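Penicillin binding protein 2X (Streptococcus thermophilus, PDB 5U47) probably cross-links peptidoglycan strands as a penicillin-sensitive transpeptidase of the septal cell-wall machinery. Local coordinates at residues H615-G620 with N639-I644; K627-A632 with K660-T665; G483-K488 with W553-F558. The protein carries 1 engineered substitution. All coordinates share one frame; numbering follows the deposited sequence.

From the N terminus, contact 3 comes first: within the transpeptidase domain it joins the turn after helix 463-478 to the loop that leads into helix 558-572, and so closes a loop holding strands 503-510, 526-534 and 541-548. It ends before the other two begin, and its centre lies about 42 Å from that of contact 1. Contact 1 then pairs strands 615-619 and 641-646 in parallel inside the first PASTA domain, closing a loop that holds strand 625-628. Contact 2 opens within that second loop, at 627-632, and closes beyond it at 660-665, so the two cross. They adjoin through strand 641-646, contact 2 tying the first PASTA domain to the second.

Contact 1: H615-G620 with N639-I644; sequences HPIVLG and NEQILI
His-615 lays a face of its imidazole over the CA of Asn-639 at the start of a parallel strand pair, in which 615-619 runs beside 641-644 in the three-stranded sheet of a PASTA domain. This CH-pi contact is nearly central: Asn-639 CA lies 3.8 Å from the ring centroid and 9° off its normal. The two side chains point the same way, with ring and amide planes 54° apart. A water lying in the ring plane at its edge joins their ends, 2.8 Å from His-615 NE2 and donating to Asn-639 OD1.

Farther along, the delta-methyl of Ile-617 presses on the amide of Gln-641, CD1 to CD 3.4 Å. Gln-641 CG stands anti to its backbone N (chi1 -174°), and the chain runs on extended, its CG likewise touching that methyl. On the same side of the sheet, Ile-617 CD1 meets Leu-643 CD2 at 3.9 Å. On the other, Pro-616 CB packs on Ile-644 CD1, and Leu-609 of helix 602-611 covers Ile-642 and Ile-644 there.

Five backbone bonds join the strands: His-615, Ile-617 and Leu-619 give their N-H to Glu-640, Ile-642 and Ile-644, and the carbonyls of His-615 and Ile-617 accept from Ile-642 and Ile-644. Ile-617 N meets Ile-642 O nearly along the C=O axis, at 2.8 Å. Around the strand pair, polar ends are fixed by neighbours. Gln-641 OE1 accepts from Thr-659 N and its NE2 donates to Gly-657 O, which holds the amide in place beside Ile-617. The residue beneath the imidazole is anchored to the end of strand 448-451 and just past it: Asn-639 ND2 donates to Thr-451 O, while OD1 also accepts from Lys-453 N.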
loop_
_atom_site.group_PDB
_atom_site.type_symbol
_atom_site.label_atom_id
_atom_site.label_comp_id
_atom_site.label_asym_id
_atom_site.label_seq_id
_atom_site.Cartn_x
_atom_site.Cartn_y
_atom_site.Cartn_z
ATOM N N HIS A 615 -9.828 13.553 -0.233
ATOM C CA HIS A 615 -9.196 13.498 -1.569
ATOM C C HIS A 615 -8.549 14.857 -1.844
ATOM O O HIS A 615 -9.168 15.735 -2.455
ATOM C CB HIS A 615 -10.209 13.175 -2.683
ATOM C CG HIS A 615 -10.798 11.800 -2.602
ATOM N ND1 HIS A 615 -11.828 11.393 -3.423
ATOM C CD2 HIS A 615 -10.543 10.759 -1.771
ATOM C CE1 HIS A 615 -12.139 10.141 -3.140
ATOM N NE2 HIS A 615 -11.376 9.734 -2.141
ATOM N N PRO A 616 -7.304 15.044 -1.376
ATOM C CA PRO A 616 -6.648 16.313 -1.558
ATOM C C PRO A 616 -6.043 16.478 -2.943
ATOM O O PRO A 616 -5.685 15.497 -3.587
ATOM C CB PRO A 616 -5.525 16.257 -0.525
ATOM C CG PRO A 616 -5.152 14.829 -0.470
ATOM C CD PRO A 616 -6.432 14.070 -0.693
ATOM N N ILE A 617 -5.968 17.723 -3.396
ATOM C CA ILE A 617 -5.310 18.075 -4.651
ATOM C C ILE A 617 -4.238 19.097 -4.257
ATOM O O ILE A 617 -4.570 20.188 -3.748
ATOM C CB ILE A 617 -6.262 18.744 -5.655
ATOM C CG1 ILE A 617 -7.408 17.792 -6.024
ATOM C CG2 ILE A 617 -5.480 19.172 -6.880
ATOM C CD1 ILE A 617 -8.549 18.463 -6.760
ATOM N N VAL A 618 -2.975 18.736 -4.471
ATOM C CA VAL A 618 -1.848 19.588 -4.114
ATOM C C VAL A 618 -1.520 20.430 -5.337
ATOM O O VAL A 618 -1.268 19.875 -6.418
ATOM C CB VAL A 618 -0.644 18.752 -3.659
ATOM C CG1 VAL A 618 0.591 19.614 -3.418
ATOM C CG2 VAL A 618 -1.002 17.991 -2.380
ATOM N N LEU A 619 -1.570 21.759 -5.175
ATOM C CA LEU A 619 -1.299 22.681 -6.271
ATOM C C LEU A 619 0.118 23.219 -6.188
ATOM O O LEU A 619 0.477 23.923 -5.225
ATOM C CB LEU A 619 -2.273 23.860 -6.257
ATOM C CG LEU A 619 -3.764 23.529 -6.298
ATOM C CD1 LEU A 619 -4.587 24.785 -6.111
ATOM C CD2 LEU A 619 -4.137 22.833 -7.599
ATOM N N GLY A 620 0.925 22.897 -7.195
ATOM C CA GLY A 620 2.286 23.407 -7.234
ATOM C C GLY A 620 3.325 22.484 -6.631
ATOM O O GLY A 620 3.031 21.356 -6.274
ATOM N N ASN A 639 -14.297 11.270 1.261
ATOM C CA ASN A 639 -14.147 11.455 -0.185
ATOM C C ASN A 639 -14.289 12.884 -0.668
ATOM O O ASN A 639 -14.296 13.112 -1.865
ATOM C CB ASN A 639 -15.111 10.526 -0.932
ATOM C CG ASN A 639 -14.999 9.111 -0.429
ATOM O OD1 ASN A 639 -13.897 8.557 -0.410
ATOM N ND2 ASN A 639 -16.116 8.533 0.043
ATOM N N GLU A 640 -14.386 13.845 0.248
ATOM C CA GLU A 640 -14.494 15.216 -0.165
ATOM C C GLU A 640 -13.147 15.673 -0.787
ATOM O O GLU A 640 -12.080 15.369 -0.288
ATOM C CB GLU A 640 -14.904 16.099 1.013
ATOM C CG GLU A 640 -15.003 17.575 0.674
ATOM C CD GLU A 640 -15.628 18.397 1.788
ATOM O OE1 GLU A 640 -16.272 17.809 2.689
ATOM O OE2 GLU A 640 -15.482 19.627 1.747
ATOM N N GLN A 641 -13.251 16.384 -1.900
ATOM C CA GLN A 641 -12.102 16.875 -2.625
ATOM C C GLN A 641 -11.767 18.276 -2.137
ATOM O O GLN A 641 -12.626 19.149 -2.132
ATOM C CB GLN A 641 -12.439 16.918 -4.103
ATOM C CG GLN A 641 -11.292 17.269 -5.035
ATOM C CD GLN A 641 -11.813 17.483 -6.443
ATOM O OE1 GLN A 641 -12.351 18.549 -6.755
ATOM N NE2 GLN A 641 -11.697 16.453 -7.288
ATOM N N ILE A 642 -10.518 18.496 -1.750
ATOM C CA ILE A 642 -10.090 19.803 -1.276
ATOM C C ILE A 642 -8.810 20.223 -1.986
ATOM O O ILE A 642 -8.077 19.374 -2.518
ATOM C CB ILE A 642 -9.878 19.827 0.259
ATOM C CG1 ILE A 642 -8.660 18.995 0.670
ATOM C CG2 ILE A 642 -11.157 19.384 0.977
ATOM C CD1 ILE A 642 -8.200 19.266 2.084
ATOM N N LEU A 643 -8.549 21.529 -1.992
ATOM C CA LEU A 643 -7.339 22.071 -2.606
ATOM C C LEU A 643 -6.336 22.492 -1.541
ATOM O O LEU A 643 -6.714 23.114 -0.553
ATOM C CB LEU A 643 -7.646 23.297 -3.432
ATOM C CG LEU A 643 -8.631 23.202 -4.582
ATOM C CD1 LEU A 643 -8.764 24.586 -5.206
ATOM C CD2 LEU A 643 -8.176 22.166 -5.601
ATOM N N ILE A 644 -5.074 22.149 -1.761
ATOM C CA ILE A 644 -3.957 22.553 -0.908
ATOM C C ILE A 644 -3.039 23.318 -1.852
ATOM O O ILE A 644 -2.417 22.721 -2.743
ATOM C CB ILE A 644 -3.212 21.349 -0.299
ATOM C CG1 ILE A 644 -4.121 20.556 0.640
ATOM C CG2 ILE A 644 -1.973 21.795 0.474
ATOM C CD1 ILE A 644 -3.504 19.242 1.092
HETATM O O HOH W 1 -11.215 7.720 -0.190
#

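Contact 2: K627-A632 with K660-T665; sequences KVSVDA and KKNVET
The junction between two PASTA domains is built here from Ser-629, just past strand 625-628 of the first, and from Lys-661, Asn-662 and Thr-665 on the opening turns of helix 660-670 in the second. Direct contact is slight: Ser-629 CB touches the methyl CG2 of Thr-665 at 4.0 Å. Two waters do the joining. One lies 2.6 Å from Ser-629 OG and 2.7 Å from Asn-662 OD1, and it accepts from Lys-661 NZ, which the bend at chi4 (-64°) turns to meet it. The second water donates to Ser-629 O at 2.8 Å and to Thr-665 OG1 at 3.1 Å. That hydroxyl in turn donates to Lys-661 O, a carbonyl gripped from opposite faces of its plane by the OG1 and the N of Thr-665.

Ser-629 and Asn-662 are also tied to strand 641-646: Ser-629 OG accepts from Leu-643 N, and Asn-662 ND2 donates to Gln-641 O. The helix thus stands against the strand in the middle of the sheet, with Trp-669 farther along it touching Lys-627 and Ser-629, while Val-663 packs on strand 673-677.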
loop_
_atom_site.group_PDB
_atom_site.type_symbol
_atom_site.label_atom_id
_atom_site.label_comp_id
_atom_site.label_asym_id
_atom_site.label_seq_id
_atom_site.Cartn_x
_atom_site.Cartn_y
_atom_site.Cartn_z
ATOM N N LYS A 627 -2.271 28.017 1.279
ATOM C CA LYS A 627 -3.727 28.127 1.431
ATOM C C LYS A 627 -4.388 26.780 1.285
ATOM O O LYS A 627 -3.844 25.873 0.617
ATOM C CB LYS A 627 -4.334 29.066 0.392
ATOM C CG LYS A 627 -3.974 30.517 0.578
ATOM C CD LYS A 627 -4.602 31.386 -0.492
ATOM C CE LYS A 627 -4.080 32.810 -0.376
ATOM N NZ LYS A 627 -4.592 33.663 -1.473
ATOM N N VAL A 628 -5.565 26.656 1.896
ATOM C CA VAL A 628 -6.362 25.426 1.819
ATOM C C VAL A 628 -7.807 25.835 1.554
ATOM O O VAL A 628 -8.272 26.853 2.101
ATOM C CB VAL A 628 -6.254 24.597 3.116
ATOM C CG1 VAL A 628 -6.925 23.241 2.951
ATOM C CG2 VAL A 628 -4.788 24.402 3.504
ATOM N N SER A 629 -8.524 25.042 0.747
ATOM C CA SER A 629 -9.910 25.383 0.349
ATOM C C SER A 629 -10.976 25.182 1.439
ATOM O O SER A 629 -12.138 25.529 1.229
ATOM C CB SER A 629 -10.321 24.607 -0.898
ATOM O OG SER A 629 -10.424 23.221 -0.638
ATOM N N VAL A 630 -10.581 24.592 2.562
ATOM C CA VAL A 630 -11.438 24.393 3.721
ATOM C C VAL A 630 -10.663 24.885 4.946
ATOM O O VAL A 630 -9.418 24.848 4.977
ATOM C CB VAL A 630 -11.864 22.916 3.910
ATOM C CG1 VAL A 630 -12.727 22.451 2.736
ATOM C CG2 VAL A 630 -10.659 21.997 4.094
ATOM N N ASP A 631 -11.406 25.321 5.953
ATOM C CA ASP A 631 -10.824 25.862 7.176
ATOM C C ASP A 631 -10.403 24.766 8.168
ATOM O O ASP A 631 -10.834 23.622 8.071
ATOM C CB ASP A 631 -11.830 26.816 7.833
ATOM C CG ASP A 631 -12.201 28.003 6.938
ATOM O OD1 ASP A 631 -11.364 28.422 6.099
ATOM O OD2 ASP A 631 -13.324 28.530 7.104
ATOM N N ALA A 632 -9.586 25.160 9.145
ATOM C CA ALA A 632 -9.029 24.247 10.138
ATOM C C ALA A 632 -10.067 23.441 10.916
ATOM O O ALA A 632 -9.804 22.297 11.256
ATOM C CB ALA A 632 -8.135 25.018 11.122
ATOM N N LYS A 660 -16.838 21.924 -9.131
ATOM C CA LYS A 660 -17.007 23.332 -9.495
ATOM C C LYS A 660 -16.551 24.238 -8.340
ATOM O O LYS A 660 -15.900 25.253 -8.555
ATOM C CB LYS A 660 -18.460 23.640 -9.872
ATOM C CG LYS A 660 -18.633 25.066 -10.374
ATOM C CD LYS A 660 -20.045 25.356 -10.849
ATOM C CE LYS A 660 -20.138 26.785 -11.379
ATOM N NZ LYS A 660 -21.419 27.047 -12.086
ATOM N N LYS A 661 -16.875 23.846 -7.111
ATOM C CA LYS A 661 -16.439 24.605 -5.921
ATOM C C LYS A 661 -14.928 24.803 -5.939
ATOM O O LYS A 661 -14.429 25.896 -5.671
ATOM C CB LYS A 661 -16.846 23.861 -4.636
ATOM C CG LYS A 661 -16.444 24.530 -3.318
ATOM C CD LYS A 661 -16.863 23.639 -2.143
ATOM C CE LYS A 661 -16.541 24.249 -0.783
ATOM N NZ LYS A 661 -15.089 24.425 -0.545
ATOM N N ASN A 662 -14.198 23.748 -6.262
ATOM C CA ASN A 662 -12.740 23.841 -6.327
ATOM C C ASN A 662 -12.220 24.664 -7.515
ATOM O O ASN A 662 -11.267 25.418 -7.365
ATOM C CB ASN A 662 -12.115 22.466 -6.194
ATOM C CG ASN A 662 -12.256 21.924 -4.782
ATOM O OD1 ASN A 662 -12.365 22.710 -3.831
ATOM N ND2 ASN A 662 -12.255 20.588 -4.627
ATOM N N VAL A 663 -12.876 24.565 -8.665
ATOM C CA VAL A 663 -12.522 25.405 -9.792
ATOM C C VAL A 663 -12.710 26.871 -9.385
ATOM O O VAL A 663 -11.851 27.695 -9.664
ATOM C CB VAL A 663 -13.365 25.101 -11.051
ATOM C CG1 VAL A 663 -13.018 26.073 -12.162
ATOM C CG2 VAL A 663 -13.119 23.676 -11.535
ATOM N N GLU A 664 -13.830 27.179 -8.716
ATOM C CA GLU A 664 -14.121 28.561 -8.259
ATOM C C GLU A 664 -13.098 29.073 -7.239
ATOM O O GLU A 664 -12.687 30.229 -7.293
ATOM C CB GLU A 664 -15.520 28.663 -7.632
ATOM C CG GLU A 664 -16.682 28.483 -8.604
ATOM C CD GLU A 664 -18.049 28.700 -7.955
ATOM O OE1 GLU A 664 -18.973 27.890 -8.203
ATOM O OE2 GLU A 664 -18.203 29.676 -7.181
ATOM N N THR A 665 -12.708 28.216 -6.302
ATOM C CA THR A 665 -11.752 28.598 -5.275
ATOM C C THR A 665 -10.406 28.916 -5.930
ATOM O O THR A 665 -9.809 29.956 -5.676
ATOM C CB THR A 665 -11.582 27.490 -4.226
ATOM O OG1 THR A 665 -12.851 27.231 -3.612
ATOM C CG2 THR A 665 -10.581 27.894 -3.164
HETATM O O HOH W 2 -12.833 22.396 -1.182
HETATM O O HOH W 3 -12.894 27.594 -0.536
#

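Contact 3: G483-K488 with W553-F558; sequences GTLYNK and WNNNFF
Phe-558 meets Leu-485 CD2 at the edge of its ring, near the ring plane, its own CD2 lying 4.4 Å from that methyl. Over one face of the same ring stands Trp-553 CH2, 3.4 Å above the plane and offset toward the rim. The indole in turn has the backbone N of Asn-555 over one of its faces, also toward the rim, and Phe-558 CE2 in plane at its edge. Asn-554 CB lies above the centre of the Phe-557 ring. Two further flat groups, the amides of Asn-487 and Asn-556, touch with ND2 of the first 3.6 Å from OD1 of the second; the side chains cross at about a right angle, although their planes are only 29° apart.

Both segments belong to the transpeptidase domain. Residues 483-486 form a type I beta turn after helix 463-478, and 553-558 lead from strand 541-548 into helix 558-572. The turn also reaches toward the probable active site: Thr-484 OG1 is hydrogen-bonded to Ser-506 OG, in a Lys-Ser-Gly sequence consistent with the family's conserved active-site motif.

The amide of Asn-555 is held at both ends, across the contact by ND2 and within its own loop by OD1. Its ND2 gives a weak, bent hydrogen bond to Thr-484 O (3.2 Å, 135° at the hydrogen), while OD1 accepts from Trp-553 NE1, the donor standing well above the carbonyl plane. Leu-485 lies across this side chain at about a right angle, its CD2 4.0 Å from Asn-555 CB. Val-530 of strand 526-534 touches both Leu-485 and Phe-558. An Asx turn around Asn-555 shapes the loop: Asn-554 OD1 accepts from Asn-556 N at 2.9 Å.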
loop_
_atom_site.group_PDB
_atom_site.type_symbol
_atom_site.label_atom_id
_atom_site.label_comp_id
_atom_site.label_asym_id
_atom_site.label_seq_id
_atom_site.Cartn_x
_atom_site.Cartn_y
_atom_site.Cartn_z
ATOM N N GLY A 483 4.176 -11.144 -31.466
ATOM C CA GLY A 483 3.844 -11.001 -30.047
ATOM C C GLY A 483 4.844 -11.626 -29.094
ATOM O O GLY A 483 5.096 -12.831 -29.154
ATOM N N THR A 484 5.402 -10.811 -28.201
ATOM C CA THR A 484 6.376 -11.289 -27.225
ATOM C C THR A 484 5.744 -12.169 -26.158
ATOM O O THR A 484 6.451 -12.875 -25.451
ATOM C CB THR A 484 7.080 -10.124 -26.515
ATOM O OG1 THR A 484 6.093 -9.252 -25.942
ATOM C CG2 THR A 484 7.940 -9.360 -27.500
ATOM N N LEU A 485 4.421 -12.120 -26.043
ATOM C CA LEU A 485 3.708 -12.927 -25.059
ATOM C C LEU A 485 2.817 -14.001 -25.684
ATOM O O LEU A 485 1.845 -14.444 -25.064
ATOM C CB LEU A 485 2.940 -12.031 -24.067
ATOM C CG LEU A 485 3.831 -11.198 -23.137
ATOM C CD1 LEU A 485 2.988 -10.327 -22.226
ATOM C CD2 LEU A 485 4.755 -12.080 -22.304
ATOM N N TYR A 486 3.175 -14.436 -26.900
ATOM C CA TYR A 486 2.496 -15.548 -27.580
ATOM C C TYR A 486 3.353 -16.786 -27.328
ATOM O O TYR A 486 4.577 -16.715 -27.408
ATOM C CB TYR A 486 2.383 -15.288 -29.076
ATOM C CG TYR A 486 1.651 -16.361 -29.858
ATOM C CD1 TYR A 486 0.256 -16.373 -29.940
ATOM C CD2 TYR A 486 2.350 -17.343 -30.550
ATOM C CE1 TYR A 486 -0.418 -17.346 -30.679
ATOM C CE2 TYR A 486 1.685 -18.315 -31.288
ATOM C CZ TYR A 486 0.304 -18.308 -31.349
ATOM O OH TYR A 486 -0.355 -19.269 -32.088
ATOM N N ASN A 487 2.723 -17.911 -26.997
ATOM C CA ASN A 487 3.470 -19.136 -26.720
ATOM C C ASN A 487 3.516 -19.972 -27.996
ATOM O O ASN A 487 2.585 -20.719 -28.297
ATOM C CB ASN A 487 2.842 -19.920 -25.572
ATOM C CG ASN A 487 3.661 -21.149 -25.180
ATOM O OD1 ASN A 487 4.529 -21.596 -25.922
ATOM N ND2 ASN A 487 3.369 -21.699 -24.013
ATOM N N LYS A 488 4.608 -19.843 -28.732
ATOM C CA LYS A 488 4.748 -20.554 -30.014
ATOM C C LYS A 488 4.687 -22.069 -29.881
ATOM O O LYS A 488 4.171 -22.733 -30.765
ATOM C CB LYS A 488 6.016 -20.102 -30.745
ATOM C CG LYS A 488 5.971 -18.611 -31.034
ATOM C CD LYS A 488 7.114 -18.088 -31.882
ATOM C CE LYS A 488 6.960 -16.579 -31.971
ATOM N NZ LYS A 488 7.903 -15.892 -32.887
ATOM N N TRP A 553 14.787 -18.075 -16.794
ATOM C CA TRP A 553 13.702 -17.232 -17.320
ATOM C C TRP A 553 13.114 -17.664 -18.658
ATOM O O TRP A 553 13.816 -18.104 -19.548
ATOM C CB TRP A 553 14.137 -15.764 -17.459
ATOM C CG TRP A 553 12.980 -14.943 -17.936
ATOM C CD1 TRP A 553 12.808 -14.376 -19.172
ATOM C CD2 TRP A 553 11.783 -14.696 -17.213
ATOM N NE1 TRP A 553 11.581 -13.758 -19.241
ATOM C CE2 TRP A 553 10.933 -13.940 -18.049
ATOM C CE3 TRP A 553 11.347 -15.027 -15.930
ATOM C CZ2 TRP A 553 9.688 -13.519 -17.642
ATOM C CZ3 TRP A 553 10.104 -14.605 -15.520
ATOM C CH2 TRP A 553 9.289 -13.848 -16.370
ATOM N N ASN A 554 11.808 -17.475 -18.768
ATOM C CA ASN A 554 11.053 -17.730 -19.968
ATOM C C ASN A 554 9.755 -16.949 -19.767
ATOM O O ASN A 554 9.177 -17.004 -18.688
ATOM C CB ASN A 554 10.786 -19.231 -20.102
ATOM C CG ASN A 554 10.069 -19.593 -21.381
ATOM O OD1 ASN A 554 9.132 -18.912 -21.811
ATOM N ND2 ASN A 554 10.483 -20.694 -21.980
ATOM N N ASN A 555 9.296 -16.226 -20.780
ATOM C CA ASN A 555 8.046 -15.466 -20.639
ATOM C C ASN A 555 6.855 -16.323 -20.222
ATOM O O ASN A 555 5.940 -15.828 -19.581
ATOM C CB ASN A 555 7.734 -14.647 -21.894
ATOM C CG ASN A 555 8.563 -13.374 -21.980
ATOM O OD1 ASN A 555 9.025 -12.849 -20.965
ATOM N ND2 ASN A 555 8.725 -12.853 -23.186
ATOM N N ASN A 556 6.895 -17.610 -20.557
ATOM C CA ASN A 556 5.852 -18.553 -20.180
ATOM C C ASN A 556 5.653 -18.630 -18.671
ATOM O O ASN A 556 4.576 -19.037 -18.212
ATOM C CB ASN A 556 6.184 -19.961 -20.702
ATOM C CG ASN A 556 6.200 -20.037 -22.224
ATOM O OD1 ASN A 556 5.653 -19.171 -22.901
ATOM N ND2 ASN A 556 6.838 -21.075 -22.767
ATOM N N PHE A 557 6.673 -18.253 -17.896
ATOM C CA PHE A 557 6.537 -18.299 -16.442
ATOM C C PHE A 557 5.477 -17.350 -15.918
ATOM O O PHE A 557 4.943 -17.593 -14.841
ATOM C CB PHE A 557 7.847 -18.026 -15.693
ATOM C CG PHE A 557 8.927 -19.063 -15.911
ATOM C CD1 PHE A 557 8.625 -20.394 -16.148
ATOM C CD2 PHE A 557 10.261 -18.707 -15.763
ATOM C CE1 PHE A 557 9.632 -21.332 -16.319
ATOM C CE2 PHE A 557 11.276 -19.649 -15.921
ATOM C CZ PHE A 557 10.960 -20.961 -16.201
ATOM N N PHE A 558 5.169 -16.284 -16.658
ATOM C CA PHE A 558 4.126 -15.362 -16.204
ATOM C C PHE A 558 2.765 -16.038 -16.086
ATOM O O PHE A 558 1.927 -15.602 -15.295
ATOM C CB PHE A 558 4.006 -14.128 -17.101
ATOM C CG PHE A 558 5.110 -13.130 -16.936
ATOM C CD1 PHE A 558 5.453 -12.652 -15.680
ATOM C CD2 PHE A 558 5.750 -12.600 -18.046
ATOM C CE1 PHE A 558 6.456 -11.707 -15.524
ATOM C CE2 PHE A 558 6.744 -11.633 -17.904
ATOM C CZ PHE A 558 7.101 -11.187 -16.641
#